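Long-range contact in glcnac-alpha-1,4-gal-releasing endo-beta-galactosidase (Clostridium perfringens, PDB 1UPS), which probably hydrolyses O-glycosyl bonds as a family 16 glycoside hydrolase, an endo-beta-galactosidase that releases GlcNAc-alpha-1,4-Gal: residues N388-T393 against G403-T408. Residues are numbered along the deposited sequence; the frame is centred on the assembly and turned at random.
Sequences NMSIHT and GNVPNT
This is the end of a two-stranded antiparallel ribbon, strands 390-392 and 401-403, near the C-terminus and away from the calcium site. S390 and G403 form a hydrogen-bonded pair. S390 N donates to G403 O at 2.8 Å and almost straight (177°), approaching from above the carbonyl plane. G403 N returns a bond to S390 O, 3.1 Å long, more bent but in the carbonyl plane. Past G403 the second chain leaves the ribbon as a loop, and a water takes over the bridging. The water donates to N388 O, accepts from V405 N and is hydrogen-bonded to S390 OG. The ribbon belongs to the run of short strand pairs in the C-terminal part of the chain. These pairs are consistent with a ricin-type beta-trefoil, as in related endo-beta-galactosidases. H392 CG takes the crowded position between backbone N and carbonyl carbon (chi1 71°), which brings the ring back against the second chain. V405 CG1 sits over one ring face in a CH-pi contact, 3.9 Å from the centroid of the H392 ring. G403 CA, with no side chain, lies at the ring edge in plane, 3.6 Å from H392 NE2. H392 ND1 is hydrogen-bonded to E394 N, which helps fix the ring's rotation. V405 CG2 reaches S390 OG at 3.8 Å. The chain of M389, bent at chi2 and chi3, lays SD against G403 CA at 3.7 Å. The amides of the exposed N388 and N404 run side by side with planes 13° apart, N388 CB lying 3.9 Å from N404 ND2.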
loop_
_atom_site.group_PDB
_atom_site.type_symbol
_atom_site.label_atom_id
_atom_site.label_comp_id
_atom_site.label_asym_id
_atom_site.label_seq_id
_atom_site.Cartn_x
_atom_site.Cartn_y
_atom_site.Cartn_z
ATOM N N ASN A 388 13.956 -8.684 -15.082
ATOM C CA ASN A 388 13.882 -10.138 -14.857
ATOM C C ASN A 388 14.955 -10.654 -13.885
ATOM O O ASN A 388 14.952 -11.825 -13.520
ATOM C CB ASN A 388 13.990 -10.907 -16.175
ATOM C CG ASN A 388 12.701 -10.874 -16.979
ATOM O OD1 ASN A 388 11.596 -10.840 -16.416
ATOM N ND2 ASN A 388 12.831 -10.893 -18.299
ATOM N N MET A 389 15.861 -9.772 -13.469
ATOM C CA MET A 389 17.050 -10.184 -12.727
ATOM C C MET A 389 16.895 -9.872 -11.247
ATOM O O MET A 389 16.553 -8.745 -10.892
ATOM C CB MET A 389 18.287 -9.454 -13.276
ATOM C CG MET A 389 18.539 -9.680 -14.769
ATOM S SD MET A 389 18.852 -11.411 -15.101
ATOM C CE MET A 389 17.804 -11.741 -16.502
ATOM N N SER A 390 17.146 -10.869 -10.393
ATOM C CA SER A 390 17.105 -10.688 -8.946
ATOM C C SER A 390 18.476 -11.030 -8.336
ATOM O O SER A 390 19.281 -11.738 -8.946
ATOM C CB SER A 390 15.996 -11.525 -8.300
ATOM O OG SER A 390 16.186 -12.908 -8.531
ATOM N N ILE A 391 18.718 -10.523 -7.129
ATOM C CA ILE A 391 19.943 -10.813 -6.383
ATOM C C ILE A 391 19.809 -12.178 -5.715
ATOM O O ILE A 391 18.828 -12.438 -5.019
ATOM C CB ILE A 391 20.183 -9.735 -5.311
ATOM C CG1 ILE A 391 20.247 -8.344 -5.972
ATOM C CG2 ILE A 391 21.477 -10.059 -4.562
ATOM C CD1 ILE A 391 20.700 -7.208 -5.017
ATOM N N HIS A 392 20.775 -13.058 -5.944
ATOM C CA HIS A 392 20.661 -14.441 -5.430
ATOM C C HIS A 392 22.024 -15.110 -5.275
ATOM O O HIS A 392 23.040 -14.590 -5.758
ATOM C CB HIS A 392 19.765 -15.308 -6.341
ATOM C CG HIS A 392 20.395 -15.635 -7.662
ATOM N ND1 HIS A 392 21.306 -16.665 -7.822
ATOM C CD2 HIS A 392 20.278 -15.045 -8.878
ATOM C CE1 HIS A 392 21.709 -16.701 -9.082
ATOM N NE2 HIS A 392 21.100 -15.729 -9.744
ATOM N N THR A 393 22.049 -16.258 -4.591
ATOM C CA THR A 393 23.266 -17.088 -4.532
ATOM C C THR A 393 22.958 -18.545 -4.893
ATOM O O THR A 393 23.404 -19.470 -4.215
ATOM C CB THR A 393 24.018 -17.019 -3.146
ATOM O OG1 THR A 393 23.173 -17.534 -2.100
ATOM C CG2 THR A 393 24.305 -15.573 -2.731
ATOM N N GLY A 403 20.397 -12.989 -11.497
ATOM C CA GLY A 403 19.871 -13.836 -12.555
ATOM C C GLY A 403 18.363 -13.923 -12.437
ATOM O O GLY A 403 17.766 -13.368 -11.509
ATOM N N ASN A 404 17.758 -14.645 -13.370
ATOM C CA ASN A 404 16.327 -14.889 -13.352
ATOM C C ASN A 404 16.071 -16.214 -12.624
ATOM O O ASN A 404 16.361 -17.293 -13.147
ATOM C CB ASN A 404 15.781 -14.909 -14.800
ATOM C CG ASN A 404 14.265 -14.977 -14.855
ATOM O OD1 ASN A 404 13.614 -15.217 -13.840
ATOM N ND2 ASN A 404 13.687 -14.748 -16.049
ATOM N N VAL A 405 15.586 -16.119 -11.391
ATOM C CA VAL A 405 15.293 -17.307 -10.579
ATOM C C VAL A 405 13.944 -17.060 -9.909
ATOM O O VAL A 405 13.566 -15.890 -9.688
ATOM C CB VAL A 405 16.420 -17.628 -9.531
ATOM C CG1 VAL A 405 17.796 -17.685 -10.204
ATOM C CG2 VAL A 405 16.410 -16.649 -8.360
ATOM N N PRO A 406 13.189 -18.122 -9.643
ATOM C CA PRO A 406 11.839 -17.972 -9.096
ATOM C C PRO A 406 11.796 -17.259 -7.745
ATOM O O PRO A 406 12.771 -17.331 -6.960
ATOM C CB PRO A 406 11.359 -19.425 -8.982
ATOM C CG PRO A 406 12.080 -20.111 -10.089
ATOM C CD PRO A 406 13.488 -19.534 -9.961
ATOM N N ASN A 407 10.676 -16.587 -7.487
ATOM C CA ASN A 407 10.469 -15.866 -6.218
ATOM C C ASN A 407 10.544 -16.773 -4.985
ATOM O O ASN A 407 10.871 -16.308 -3.877
ATOM C CB ASN A 407 9.103 -15.163 -6.226
ATOM C CG ASN A 407 8.978 -14.115 -7.326
ATOM O OD1 ASN A 407 9.969 -13.539 -7.775
ATOM N ND2 ASN A 407 7.744 -13.870 -7.770
ATOM N N THR A 408 10.240 -18.055 -5.186
ATOM C CA THR A 408 10.219 -19.040 -4.094
ATOM C C THR A 408 11.588 -19.621 -3.741
ATOM O O THR A 408 11.691 -20.388 -2.771
ATOM C CB THR A 408 9.290 -20.201 -4.456
ATOM O OG1 THR A 408 9.660 -20.685 -5.753
ATOM C CG2 THR A 408 7.854 -19.707 -4.651
HETATM O O HOH W 1 14.533 -13.072 -11.003
#